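Long-range contacts in DNA polymerase (Bacillus phage phi29, PDB 2PY5), which replicates the phage genome by protein-primed, strand-displacing DNA synthesis with high processivity and fidelity, and proofreads with a 3'-5' exonuclease: residues E33-Y38 with I173-L178; H284-R289 with V331-M336; F292-G297 with Y315-G320; I501-M506 with I524-K529. The protein carries 2 engineered substitutions. All coordinates share one frame; numbering follows the deposited sequence.

Contact 1 of 4, residues E33-Y38 with I173-L178; sequences EDHSEY and IAEALL
Glu33 meets Leu178 through its backbone, CA of Glu33 standing 4.5 Å from CD1 of Leu178 while its own CB points away from the helix. Asp34 opens a type I beta turn that runs to Glu37. Its OD1 accepts from N of Ser36, an Asx turn, and from OG of the same serine. His35 carries the contact. Its CG lies anti to the carbonyl carbon (chi1 -55°), and the outer atoms of the imidazole reach the helix: CE1 of His35 is 3.5 Å from CG of Glu175, and NE2 is 3.6 Å from CB of Ala174. No hydrogen bond crosses between the segments, though NE2 makes a weak one to Ile32 O. Further on, Glu37 is tied to Lys7 and Tyr9. In the exonuclease domain, the loop between strands 24-31 and 38-41 thus rests on helix 160-182, where Ala174 also touches Ser10 of strand 8-15 and Ile173 packs on helices 122-125 and 130-136.

Contact 2 of 4, residues H284-R289 with V331-M336; sequences HIQHIR and VDLELM
Leu333 of helix 330-339 touches His284, Gln286 and Ile288 of strand 283-294. The setting is a split beta-alpha-beta arrangement: strands 324-329 and 340-356 flank strand 283-294, both antiparallel to it, and the helix that joins them crosses over the strand in the middle. Here the strand and helix axes approach to 8.9 Å, with 54° between their directions. The CB of Leu333 points toward the strand, CG continues anti to the backbone N (chi1 176°), and the two methyls beyond it part to different partners. One branch, CD2, sits 4.1 Å from NE2 of His284 and equally close to CB of Gln286. The other, CD1, meets CD1 of Ile288 at 4.3 Å.

Gln286 offers Leu333 only its CB, its amide being engaged elsewhere. The side chain starts toward the helix but bends at chi2 (71°); its amide NE2 donates to Gly273 O and to His287 O, and OE1 accepts from Tyr275 N. The ring of His284 is stacked with that of Tyr275. All of the touching residues are buried, and no hydrogen bond joins the segments. One turn further along the helix, the extended chain of Met336 turns at its last torsion to bring CE within 4.2 Å of CD1 of Ile288.

Contact 3 of 4, residues F292-G297 with Y315-G320; sequences FELKEG and YLKSSG. With EDO (1,2-ethanediol), chain J.
Ser319 answers Phe292 with a side chain where a regular strand would offer a carbonyl: N of Phe292 donates to OG of Ser319 at 2.9 Å, nearly straight at 165°. In return N of Ser319 bonds to O of Phe292. The same serine lays its CB over the face of the Phe292 ring, 3.8 Å from the centroid, a CH-pi contact, while CB of Leu316 lies at the ring's edge. Only one beta bridge forms, Glu293 with Ser318, followed by a bond of 2.7 Å from N of Leu294 to O of Lys317. OG of Ser318 works twice, donating to OE2 of Glu293 from above the carboxylate plane (2.7 Å) and accepting from N of Gly320 in an ST turn. A 1,2-ethanediol, probably from the crystallisation liquor, lies by CE of Lys317 and bonds weakly to OE2 of Glu296. The irregular loop 315-320 thereby runs beside the end of strand 283-294, whose Glu293 is also backbone-bonded to Asp341 of strand 340-356; Tyr340 meets the Phe292 ring and bonds to Leu316 O.

Contact 4 of 4, residues I501-M506 with I524-K529; sequences IQDIYM and IKFSVK. With EDO (1,2-ethanediol), chain Y.
Gln502 with Ser527 and Ile504 with Lys525 are the hydrogen-bonded pairs of two antiparallel strands, each held by two backbone bonds. The shortest, 2.8 Å, include N of Ser527 to O of Gln502, which is almost straight (175°) and arrives nearly along the C=O axis, and N of Ile504 to O of Lys525. Asp503-Phe526, a non-hydrogen-bonded pair, lies between them, and Ile501-Val528 and Tyr505-Ile524, of the same kind, lie beyond, with CA-H groups such as that of Ile501 approaching opposing carbonyls.

Apolar contacts line both faces. On one, CG2 of Ile501 lies 4.0 Å from CG1 of Val528 and its CB meets CE1 of Phe526; CD1 of Ile524 runs beside the Tyr505 ring. On the face of Ile504 and Lys525, CB of Lys525 is pressed by CG of Met506, at 3.5 Å. Both strands belong to the antiparallel sheet of the palm of B-family polymerases, which also contains strand 241-250 with the magnesium-binding Asp249.

Polar side chains add a third kind of contact. OD1 of Asp503 reaches the edge of the Phe526 ring, 3.4 Å from CD1, while OD2 is salt-bridged to Arg491. A water accepts weakly from NZ of Lys529, a residue that stabilises the primer terminus, donates to OE1 of Gln502, whose NE2 is bonded to OH of Tyr494, and bonds to OG of Ser527 at 2.6 Å. NZ of Lys525 donates to both hydroxyls of a bound 1,2-ethanediol.

Overall arrangement
From the N terminus, contact 1 closes the first long loop, bringing the turn after strand 24-31 against helix 160-182 within the exonuclease domain. The other three lie in the polymerisation region. Contact 2 joins strand 283-294 to helix 330-339, and contact 3 is nested inside the loop that it closes, using the later part of the same strand and the excursion that follows it; their centres are about 16 Å apart. Contact 4 comes last, in series, and pairs two strands of the palm sheet. Contacts 1 and 3 lie on opposite sides of the chain's centre, their centres about 55 Å apart. No two contacts cross along the chain.

Contact 1 of 4, residues E33-Y38 with I173-L178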
loop_
_atom_site.group_PDB
_atom_site.type_symbol
_atom_site.label_atom_id
_atom_site.label_comp_id
_atom_site.label_asym_id
_atom_site.label_seq_id
_atom_site.Cartn_x
_atom_site.Cartn_y
_atom_site.Cartn_z
ATOM N N GLU F 33 -24.616 10.621 2.689
ATOM C CA GLU F 33 -25.033 11.827 3.413
ATOM C C GLU F 33 -26.241 11.589 4.305
ATOM O O GLU F 33 -26.390 12.265 5.313
ATOM C CB GLU F 33 -25.328 12.967 2.431
ATOM C CG GLU F 33 -24.135 13.347 1.563
ATOM C CD GLU F 33 -24.447 14.489 0.614
ATOM O OE1 GLU F 33 -25.291 14.297 -0.287
ATOM O OE2 GLU F 33 -23.846 15.581 0.774
ATOM N N ASP F 34 -27.103 10.640 3.933
ATOM C CA ASP F 34 -28.314 10.327 4.678
ATOM C C ASP F 34 -28.439 8.822 4.815
ATOM O O ASP F 34 -29.075 8.152 3.983
ATOM C CB ASP F 34 -29.551 10.899 3.969
ATOM C CG ASP F 34 -30.860 10.509 4.649
ATOM O OD1 ASP F 34 -30.835 10.049 5.817
ATOM O OD2 ASP F 34 -31.919 10.658 4.009
ATOM N N HIS F 35 -27.848 8.294 5.884
ATOM C CA HIS F 35 -27.745 6.845 6.060
ATOM C C HIS F 35 -29.117 6.194 6.259
ATOM O O HIS F 35 -29.210 4.976 6.348
ATOM C CB HIS F 35 -26.764 6.474 7.204
ATOM C CG HIS F 35 -25.390 7.060 7.048
ATOM N ND1 HIS F 35 -24.532 7.219 8.114
ATOM C CD2 HIS F 35 -24.740 7.554 5.969
ATOM C CE1 HIS F 35 -23.407 7.778 7.695
ATOM N NE2 HIS F 35 -23.506 7.990 6.395
ATOM N N SER F 36 -30.185 6.998 6.305
ATOM C CA SER F 36 -31.552 6.481 6.364
ATOM C C SER F 36 -32.108 6.066 4.993
ATOM O O SER F 36 -33.073 5.305 4.922
ATOM C CB SER F 36 -32.500 7.507 7.026
ATOM O OG SER F 36 -32.960 8.487 6.104
ATOM N N GLU F 37 -31.510 6.576 3.912
ATOM C CA GLU F 37 -31.911 6.205 2.552
ATOM C C GLU F 37 -31.050 5.045 2.071
ATOM O O GLU F 37 -29.860 5.220 1.757
ATOM C CB GLU F 37 -31.738 7.375 1.578
ATOM C CG GLU F 37 -32.218 7.047 0.169
ATOM C CD GLU F 37 -31.669 7.964 -0.894
ATOM O OE1 GLU F 37 -31.313 9.125 -0.576
ATOM O OE2 GLU F 37 -31.614 7.523 -2.061
ATOM N N TYR F 38 -31.649 3.862 2.022
ATOM C CA TYR F 38 -30.911 2.674 1.660
ATOM C C TYR F 38 -31.852 1.607 1.116
ATOM O O TYR F 38 -33.054 1.651 1.348
ATOM C CB TYR F 38 -30.115 2.155 2.869
ATOM C CG TYR F 38 -30.927 1.306 3.809
ATOM C CD1 TYR F 38 -30.890 -0.076 3.712
ATOM C CD2 TYR F 38 -31.739 1.875 4.764
ATOM C CE1 TYR F 38 -31.619 -0.866 4.534
ATOM C CE2 TYR F 38 -32.489 1.084 5.609
ATOM C CZ TYR F 38 -32.427 -0.293 5.481
ATOM O OH TYR F 38 -33.167 -1.106 6.311
ATOM N N ILE F 173 -18.781 1.828 5.523
ATOM C CA ILE F 173 -18.124 2.611 4.479
ATOM C C ILE F 173 -18.813 3.989 4.300
ATOM O O ILE F 173 -18.133 4.996 4.146
ATOM C CB ILE F 173 -18.011 1.828 3.159
ATOM C CG1 ILE F 173 -17.076 0.613 3.330
ATOM C CG2 ILE F 173 -17.509 2.738 2.043
ATOM C CD1 ILE F 173 -15.633 0.943 3.816
ATOM N N ALA F 174 -20.141 4.038 4.378
ATOM C CA ALA F 174 -20.832 5.338 4.356
ATOM C C ALA F 174 -20.368 6.256 5.477
ATOM O O ALA F 174 -20.122 7.440 5.254
ATOM C CB ALA F 174 -22.352 5.156 4.434
ATOM N N GLU F 175 -20.282 5.728 6.697
ATOM C CA GLU F 175 -19.882 6.532 7.853
ATOM C C GLU F 175 -18.440 7.025 7.714
ATOM O O GLU F 175 -18.137 8.181 8.012
ATOM C CB GLU F 175 -20.060 5.742 9.149
ATOM C CG GLU F 175 -21.550 5.499 9.511
ATOM C CD GLU F 175 -21.755 4.610 10.733
ATOM O OE1 GLU F 175 -20.803 3.915 11.150
ATOM O OE2 GLU F 175 -22.877 4.613 11.285
ATOM N N ALA F 176 -17.557 6.131 7.285
ATOM C CA ALA F 176 -16.137 6.467 7.161
ATOM C C ALA F 176 -15.916 7.482 6.042
ATOM O O ALA F 176 -15.180 8.449 6.229
ATOM C CB ALA F 176 -15.286 5.212 6.932
ATOM N N LEU F 177 -16.558 7.269 4.893
ATOM C CA LEU F 177 -16.413 8.216 3.787
ATOM C C LEU F 177 -16.977 9.588 4.129
ATOM O O LEU F 177 -16.381 10.601 3.779
ATOM C CB LEU F 177 -17.069 7.708 2.520
ATOM C CG LEU F 177 -16.361 6.557 1.834
ATOM C CD1 LEU F 177 -17.211 6.062 0.691
ATOM C CD2 LEU F 177 -14.984 7.007 1.322
ATOM N N LEU F 178 -18.107 9.629 4.825
ATOM C CA LEU F 178 -18.676 10.924 5.196
ATOM C C LEU F 178 -17.719 11.719 6.105
ATOM O O LEU F 178 -17.504 12.928 5.905
ATOM C CB LEU F 178 -20.052 10.757 5.847
ATOM C CG LEU F 178 -20.761 12.083 6.143
ATOM C CD1 LEU F 178 -20.941 12.883 4.877
ATOM C CD2 LEU F 178 -22.080 11.830 6.815
#

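Contact 2 of 4, residues H284-R289 with V331-M336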
loop_
_atom_site.group_PDB
_atom_site.type_symbol
_atom_site.label_atom_id
_atom_site.label_comp_id
_atom_site.label_asym_id
_atom_site.label_seq_id
_atom_site.Cartn_x
_atom_site.Cartn_y
_atom_site.Cartn_z
ATOM N N HIS F 284 22.917 13.586 -5.895
ATOM C CA HIS F 284 22.989 13.102 -7.258
ATOM C C HIS F 284 22.510 11.670 -7.384
ATOM O O HIS F 284 22.406 10.961 -6.397
ATOM C CB HIS F 284 24.398 13.257 -7.863
ATOM C CG HIS F 284 25.429 12.278 -7.363
ATOM N ND1 HIS F 284 26.103 12.436 -6.176
ATOM C CD2 HIS F 284 25.959 11.175 -7.951
ATOM C CE1 HIS F 284 26.964 11.436 -6.020
ATOM N NE2 HIS F 284 26.893 10.656 -7.085
ATOM N N ILE F 285 22.232 11.299 -8.623
ATOM C CA ILE F 285 21.956 9.907 -9.023
ATOM C C ILE F 285 23.059 9.570 -10.011
ATOM O O ILE F 285 23.286 10.309 -10.960
ATOM C CB ILE F 285 20.546 9.759 -9.635
ATOM C CG1 ILE F 285 19.475 9.935 -8.554
ATOM C CG2 ILE F 285 20.381 8.355 -10.306
ATOM C CD1 ILE F 285 18.043 10.080 -9.085
ATOM N N GLN F 286 23.743 8.456 -9.754
ATOM C CA GLN F 286 24.897 8.007 -10.560
ATOM C C GLN F 286 24.509 6.715 -11.267
ATOM O O GLN F 286 24.081 5.770 -10.611
ATOM C CB GLN F 286 26.101 7.769 -9.656
ATOM C CG GLN F 286 27.373 7.285 -10.355
ATOM C CD GLN F 286 28.029 8.372 -11.202
ATOM O OE1 GLN F 286 28.519 9.392 -10.668
ATOM N NE2 GLN F 286 28.080 8.149 -12.516
ATOM N N HIS F 287 24.659 6.688 -12.586
ATOM C CA HIS F 287 24.609 5.449 -13.364
ATOM C C HIS F 287 26.005 4.845 -13.315
ATOM O O HIS F 287 26.983 5.479 -13.751
ATOM C CB HIS F 287 24.186 5.729 -14.806
ATOM C CG HIS F 287 23.998 4.497 -15.656
ATOM N ND1 HIS F 287 23.875 4.565 -17.028
ATOM C CD2 HIS F 287 23.917 3.179 -15.337
ATOM C CE1 HIS F 287 23.724 3.344 -17.518
ATOM N NE2 HIS F 287 23.733 2.488 -16.514
ATOM N N ILE F 288 26.089 3.614 -12.811
ATOM C CA ILE F 288 27.357 2.917 -12.584
ATOM C C ILE F 288 27.180 1.486 -13.060
ATOM O O ILE F 288 26.117 0.910 -12.860
ATOM C CB ILE F 288 27.768 2.957 -11.070
ATOM C CG1 ILE F 288 29.055 2.172 -10.801
ATOM C CG2 ILE F 288 26.629 2.468 -10.158
ATOM C CD1 ILE F 288 29.650 2.446 -9.424
ATOM N N ARG F 289 28.223 0.930 -13.681
ATOM C CA ARG F 289 28.285 -0.489 -13.984
ATOM C C ARG F 289 29.440 -1.032 -13.178
ATOM O O ARG F 289 30.489 -0.404 -13.113
ATOM C CB ARG F 289 28.517 -0.731 -15.470
ATOM C CG ARG F 289 27.287 -0.473 -16.334
ATOM C CD ARG F 289 27.589 -0.548 -17.801
ATOM N NE ARG F 289 27.863 -1.921 -18.231
ATOM C CZ ARG F 289 26.927 -2.826 -18.528
ATOM N NH1 ARG F 289 25.636 -2.534 -18.457
ATOM N NH2 ARG F 289 27.287 -4.027 -18.917
ATOM N N VAL F 331 23.079 8.458 -1.595
ATOM C CA VAL F 331 22.881 7.792 -0.322
ATOM C C VAL F 331 23.102 6.271 -0.530
ATOM O O VAL F 331 23.841 5.630 0.216
ATOM C CB VAL F 331 21.472 8.044 0.207
ATOM C CG1 VAL F 331 21.238 7.237 1.466
ATOM C CG2 VAL F 331 21.266 9.555 0.513
ATOM N N ASP F 332 22.435 5.717 -1.526
ATOM C CA ASP F 332 22.586 4.279 -1.824
ATOM C C ASP F 332 23.986 3.925 -2.309
ATOM O O ASP F 332 24.530 2.857 -1.960
ATOM C CB ASP F 332 21.553 3.835 -2.865
ATOM C CG ASP F 332 20.134 3.912 -2.354
ATOM O OD1 ASP F 332 19.808 3.196 -1.400
ATOM O OD2 ASP F 332 19.318 4.662 -2.937
ATOM N N LEU F 333 24.580 4.817 -3.092
ATOM C CA LEU F 333 25.920 4.598 -3.642
ATOM C C LEU F 333 26.961 4.577 -2.514
ATOM O O LEU F 333 27.857 3.715 -2.481
ATOM C CB LEU F 333 26.248 5.702 -4.655
ATOM C CG LEU F 333 27.664 5.638 -5.218
ATOM C CD1 LEU F 333 27.895 4.347 -6.006
ATOM C CD2 LEU F 333 27.947 6.858 -6.082
ATOM N N GLU F 334 26.861 5.500 -1.551
ATOM C CA GLU F 334 27.816 5.478 -0.459
ATOM C C GLU F 334 27.651 4.231 0.433
ATOM O O GLU F 334 28.635 3.669 0.910
ATOM C CB GLU F 334 27.763 6.762 0.335
ATOM C CG GLU F 334 28.255 7.977 -0.491
ATOM C CD GLU F 334 29.704 7.866 -1.059
ATOM O OE1 GLU F 334 30.592 7.175 -0.490
ATOM O OE2 GLU F 334 29.956 8.504 -2.101
ATOM N N LEU F 335 26.407 3.794 0.637
ATOM C CA LEU F 335 26.180 2.542 1.367
ATOM C C LEU F 335 26.873 1.384 0.636
ATOM O O LEU F 335 27.514 0.537 1.264
ATOM C CB LEU F 335 24.685 2.247 1.491
ATOM C CG LEU F 335 23.984 3.020 2.606
ATOM C CD1 LEU F 335 22.465 2.927 2.401
ATOM C CD2 LEU F 335 24.394 2.492 3.984
ATOM N N MET F 336 26.707 1.341 -0.675
ATOM C CA MET F 336 27.249 0.231 -1.473
ATOM C C MET F 336 28.769 0.229 -1.387
ATOM O O MET F 336 29.396 -0.825 -1.207
ATOM C CB MET F 336 26.806 0.366 -2.921
ATOM C CG MET F 336 27.170 -0.843 -3.767
ATOM S SD MET F 336 26.738 -0.671 -5.504
ATOM C CE MET F 336 27.815 0.629 -6.065
#

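Contact 3 of 4, residues F292-G297 with Y315-G320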
loop_
_atom_site.group_PDB
_atom_site.type_symbol
_atom_site.label_atom_id
_atom_site.label_comp_id
_atom_site.label_asym_id
_atom_site.label_seq_id
_atom_site.Cartn_x
_atom_site.Cartn_y
_atom_site.Cartn_z
ATOM N N PHE F 292 30.691 -6.738 -7.906
ATOM C CA PHE F 292 30.806 -6.494 -6.478
ATOM C C PHE F 292 30.894 -7.764 -5.651
ATOM O O PHE F 292 30.468 -8.837 -6.079
ATOM C CB PHE F 292 29.652 -5.616 -5.974
ATOM C CG PHE F 292 28.284 -6.196 -6.214
ATOM C CD1 PHE F 292 27.760 -7.160 -5.352
ATOM C CD2 PHE F 292 27.512 -5.764 -7.292
ATOM C CE1 PHE F 292 26.491 -7.683 -5.559
ATOM C CE2 PHE F 292 26.230 -6.296 -7.507
ATOM C CZ PHE F 292 25.726 -7.245 -6.637
ATOM N N GLU F 293 31.494 -7.628 -4.474
ATOM C CA GLU F 293 31.556 -8.717 -3.502
ATOM C C GLU F 293 31.387 -8.118 -2.111
ATOM O O GLU F 293 32.101 -7.184 -1.741
ATOM C CB GLU F 293 32.881 -9.482 -3.595
ATOM C CG GLU F 293 32.719 -10.998 -3.455
ATOM C CD GLU F 293 32.329 -11.693 -4.759
ATOM O OE1 GLU F 293 32.606 -11.177 -5.873
ATOM O OE2 GLU F 293 31.748 -12.784 -4.669
ATOM N N LEU F 294 30.424 -8.639 -1.356
ATOM C CA LEU F 294 30.129 -8.119 -0.017
ATOM C C LEU F 294 31.341 -8.252 0.890
ATOM O O LEU F 294 31.993 -9.303 0.894
ATOM C CB LEU F 294 28.964 -8.897 0.576
ATOM C CG LEU F 294 28.446 -8.475 1.944
ATOM C CD1 LEU F 294 27.826 -7.075 1.857
ATOM C CD2 LEU F 294 27.449 -9.501 2.441
ATOM N N LYS F 295 31.646 -7.204 1.651
ATOM C CA LYS F 295 32.730 -7.247 2.640
ATOM C C LYS F 295 32.330 -8.097 3.835
ATOM O O LYS F 295 31.171 -8.080 4.259
ATOM C CB LYS F 295 33.090 -5.837 3.095
ATOM C CG LYS F 295 33.775 -5.020 2.058
ATOM C CD LYS F 295 34.037 -3.633 2.572
ATOM C CE LYS F 295 34.544 -2.744 1.482
ATOM N NZ LYS F 295 34.674 -1.323 1.912
ATOM N N GLU F 296 33.279 -8.843 4.394
ATOM C CA GLU F 296 32.972 -9.641 5.577
ATOM C C GLU F 296 32.570 -8.674 6.703
ATOM O O GLU F 296 33.123 -7.573 6.835
ATOM C CB GLU F 296 34.150 -10.546 5.985
ATOM C CG GLU F 296 34.573 -11.623 4.920
ATOM C CD GLU F 296 33.532 -12.743 4.690
ATOM O OE1 GLU F 296 33.187 -13.451 5.658
ATOM O OE2 GLU F 296 33.070 -12.919 3.524
ATOM N N GLY F 297 31.538 -9.042 7.448
ATOM C CA GLY F 297 31.063 -8.217 8.547
ATOM C C GLY F 297 30.018 -7.174 8.192
ATOM O O GLY F 297 29.610 -6.394 9.048
ATOM N N TYR F 315 19.028 -9.919 -1.049
ATOM C CA TYR F 315 20.148 -8.997 -1.193
ATOM C C TYR F 315 21.408 -9.798 -1.452
ATOM O O TYR F 315 21.637 -10.824 -0.833
ATOM C CB TYR F 315 20.259 -8.094 0.047
ATOM C CG TYR F 315 19.163 -7.074 0.041
ATOM C CD1 TYR F 315 17.892 -7.374 0.549
ATOM C CD2 TYR F 315 19.358 -5.837 -0.539
ATOM C CE1 TYR F 315 16.875 -6.439 0.498
ATOM C CE2 TYR F 315 18.356 -4.910 -0.593
ATOM C CZ TYR F 315 17.115 -5.216 -0.069
ATOM O OH TYR F 315 16.145 -4.263 -0.147
ATOM N N LEU F 316 22.220 -9.309 -2.385
ATOM C CA LEU F 316 23.245 -10.130 -2.998
ATOM C C LEU F 316 24.576 -9.982 -2.294
ATOM O O LEU F 316 24.985 -8.864 -1.934
ATOM C CB LEU F 316 23.408 -9.751 -4.473
ATOM C CG LEU F 316 22.148 -9.903 -5.333
ATOM C CD1 LEU F 316 22.336 -9.293 -6.720
ATOM C CD2 LEU F 316 21.751 -11.355 -5.427
ATOM N N LYS F 317 25.243 -11.113 -2.128
ATOM C CA LYS F 317 26.614 -11.173 -1.648
ATOM C C LYS F 317 27.585 -10.889 -2.790
ATOM O O LYS F 317 28.656 -10.344 -2.572
ATOM C CB LYS F 317 26.898 -12.557 -1.067
ATOM C CG LYS F 317 28.180 -12.673 -0.263
ATOM C CD LYS F 317 28.345 -14.112 0.271
ATOM C CE LYS F 317 29.077 -14.159 1.611
ATOM N NZ LYS F 317 28.992 -15.501 2.277
ATOM N N SER F 318 27.195 -11.275 -4.007
ATOM C CA SER F 318 28.065 -11.191 -5.173
ATOM C C SER F 318 27.278 -10.899 -6.441
ATOM O O SER F 318 26.134 -11.334 -6.583
ATOM C CB SER F 318 28.778 -12.526 -5.354
ATOM O OG SER F 318 29.684 -12.466 -6.438
ATOM N N SER F 319 27.918 -10.209 -7.385
ATOM C CA SER F 319 27.364 -10.024 -8.712
ATOM C C SER F 319 27.475 -11.303 -9.556
ATOM O O SER F 319 26.804 -11.442 -10.571
ATOM C CB SER F 319 28.054 -8.836 -9.400
ATOM O OG SER F 319 29.464 -8.952 -9.324
ATOM N N GLY F 320 28.309 -12.241 -9.136
ATOM C CA GLY F 320 28.375 -13.539 -9.802
ATOM C C GLY F 320 28.671 -13.448 -11.291
ATOM O O GLY F 320 28.098 -14.185 -12.101
HETATM C C1 EDO J . 28.872 -11.540 5.009
HETATM O O1 EDO J . 29.239 -10.293 5.620
HETATM C C2 EDO J . 30.073 -12.155 4.299
HETATM O O2 EDO J . 30.280 -11.571 3.002
#

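Contact 4 of 4, residues I501-M506 with I524-K529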
loop_
_atom_site.group_PDB
_atom_site.type_symbol
_atom_site.label_atom_id
_atom_site.label_comp_id
_atom_site.label_asym_id
_atom_site.label_seq_id
_atom_site.Cartn_x
_atom_site.Cartn_y
_atom_site.Cartn_z
ATOM N N ILE F 501 7.596 -15.970 13.221
ATOM C CA ILE F 501 6.728 -16.008 14.388
ATOM C C ILE F 501 7.528 -15.570 15.604
ATOM O O ILE F 501 8.756 -15.727 15.649
ATOM C CB ILE F 501 6.092 -17.404 14.641
ATOM C CG1 ILE F 501 7.148 -18.512 14.800
ATOM C CG2 ILE F 501 5.139 -17.763 13.506
ATOM C CD1 ILE F 501 6.582 -19.906 15.009
ATOM N N GLN F 502 6.821 -15.005 16.580
ATOM C CA GLN F 502 7.413 -14.662 17.876
ATOM C C GLN F 502 6.457 -14.963 19.005
ATOM O O GLN F 502 5.243 -14.827 18.850
ATOM C CB GLN F 502 7.737 -13.169 17.937
ATOM C CG GLN F 502 8.726 -12.685 16.876
ATOM C CD GLN F 502 8.832 -11.186 16.819
ATOM O OE1 GLN F 502 7.893 -10.469 17.175
ATOM N NE2 GLN F 502 9.969 -10.695 16.323
ATOM N N ASP F 503 7.019 -15.379 20.148
ATOM C CA ASP F 503 6.307 -15.463 21.437
ATOM C C ASP F 503 6.717 -14.196 22.198
ATOM O O ASP F 503 7.831 -14.105 22.720
ATOM C CB ASP F 503 6.735 -16.686 22.252
ATOM C CG ASP F 503 5.906 -17.942 21.963
ATOM O OD1 ASP F 503 4.893 -17.871 21.247
ATOM O OD2 ASP F 503 6.269 -19.001 22.517
ATOM N N ILE F 504 5.834 -13.208 22.216
ATOM C CA ILE F 504 6.171 -11.864 22.722
ATOM C C ILE F 504 5.747 -11.709 24.185
ATOM O O ILE F 504 4.635 -12.044 24.551
ATOM C CB ILE F 504 5.498 -10.773 21.857
ATOM C CG1 ILE F 504 6.030 -10.836 20.420
ATOM C CG2 ILE F 504 5.701 -9.389 22.468
ATOM C CD1 ILE F 504 5.324 -9.870 19.437
ATOM N N TYR F 505 6.649 -11.176 25.015
ATOM C CA TYR F 505 6.363 -10.867 26.401
ATOM C C TYR F 505 5.304 -9.774 26.516
ATOM O O TYR F 505 5.442 -8.719 25.904
ATOM C CB TYR F 505 7.631 -10.393 27.097
ATOM C CG TYR F 505 8.659 -11.461 27.411
ATOM C CD1 TYR F 505 9.929 -11.408 26.846
ATOM C CD2 TYR F 505 8.389 -12.470 28.327
ATOM C CE1 TYR F 505 10.894 -12.358 27.154
ATOM C CE2 TYR F 505 9.342 -13.424 28.647
ATOM C CZ TYR F 505 10.593 -13.362 28.056
ATOM O OH TYR F 505 11.543 -14.306 28.386
ATOM N N MET F 506 4.244 -10.068 27.268
ATOM C CA MET F 506 3.145 -9.138 27.493
ATOM C C MET F 506 2.862 -9.034 28.984
ATOM O O MET F 506 3.146 -9.950 29.751
ATOM C CB MET F 506 1.872 -9.611 26.792
ATOM C CG MET F 506 2.010 -9.849 25.309
ATOM S SD MET F 506 2.304 -8.371 24.326
ATOM C CE MET F 506 0.666 -7.626 24.273
ATOM N N ILE F 524 2.139 -14.470 27.278
ATOM C CA ILE F 524 2.816 -14.462 25.994
ATOM C C ILE F 524 1.792 -14.192 24.888
ATOM O O ILE F 524 0.714 -14.793 24.893
ATOM C CB ILE F 524 3.510 -15.829 25.728
ATOM C CG1 ILE F 524 4.717 -16.019 26.656
ATOM C CG2 ILE F 524 3.925 -15.965 24.257
ATOM C CD1 ILE F 524 5.809 -14.957 26.502
ATOM N N LYS F 525 2.126 -13.287 23.979
ATOM C CA LYS F 525 1.349 -13.079 22.756
ATOM C C LYS F 525 2.045 -13.837 21.643
ATOM O O LYS F 525 3.199 -13.545 21.323
ATOM C CB LYS F 525 1.276 -11.601 22.372
ATOM C CG LYS F 525 0.587 -11.348 21.025
ATOM C CD LYS F 525 0.344 -9.868 20.772
ATOM C CE LYS F 525 1.606 -9.129 20.426
ATOM N NZ LYS F 525 1.295 -7.899 19.617
ATOM N N PHE F 526 1.348 -14.813 21.061
ATOM C CA PHE F 526 1.884 -15.543 19.912
ATOM C C PHE F 526 1.558 -14.779 18.643
ATOM O O PHE F 526 0.383 -14.644 18.290
ATOM C CB PHE F 526 1.312 -16.967 19.862
ATOM C CG PHE F 526 1.735 -17.742 18.649
ATOM C CD1 PHE F 526 3.072 -18.030 18.432
ATOM C CD2 PHE F 526 0.801 -18.191 17.725
ATOM C CE1 PHE F 526 3.473 -18.750 17.309
ATOM C CE2 PHE F 526 1.201 -18.904 16.607
ATOM C CZ PHE F 526 2.535 -19.179 16.403
ATOM N N SER F 527 2.596 -14.292 17.965
ATOM C CA SER F 527 2.466 -13.430 16.795
ATOM C C SER F 527 2.983 -14.112 15.527
ATOM O O SER F 527 4.094 -14.625 15.494
ATOM C CB SER F 527 3.228 -12.119 17.028
ATOM O OG SER F 527 3.167 -11.259 15.901
ATOM N N VAL F 528 2.173 -14.064 14.469
ATOM C CA VAL F 528 2.508 -14.677 13.193
ATOM C C VAL F 528 2.552 -13.627 12.068
ATOM O O VAL F 528 1.581 -12.879 11.883
ATOM C CB VAL F 528 1.459 -15.732 12.825
ATOM C CG1 VAL F 528 1.887 -16.486 11.551
ATOM C CG2 VAL F 528 1.231 -16.711 13.980
ATOM N N LYS F 529 3.665 -13.593 11.332
ATOM C CA LYS F 529 3.847 -12.717 10.159
ATOM C C LYS F 529 4.309 -13.557 8.979
ATOM O O LYS F 529 5.325 -14.262 9.047
ATOM C CB LYS F 529 4.883 -11.634 10.451
ATOM C CG LYS F 529 4.504 -10.734 11.582
ATOM C CD LYS F 529 3.324 -9.844 11.227
ATOM C CE LYS F 529 2.831 -9.114 12.445
ATOM N NZ LYS F 529 3.883 -8.228 12.995
HETATM C C1 EDO Y . 4.220 -5.769 19.258
HETATM O O1 EDO Y . 3.675 -6.692 20.209
HETATM C C2 EDO Y . 4.358 -6.435 17.892
HETATM O O2 EDO Y . 3.115 -7.010 17.454
HETATM O O HOH W 1 5.278 -9.860 15.598
#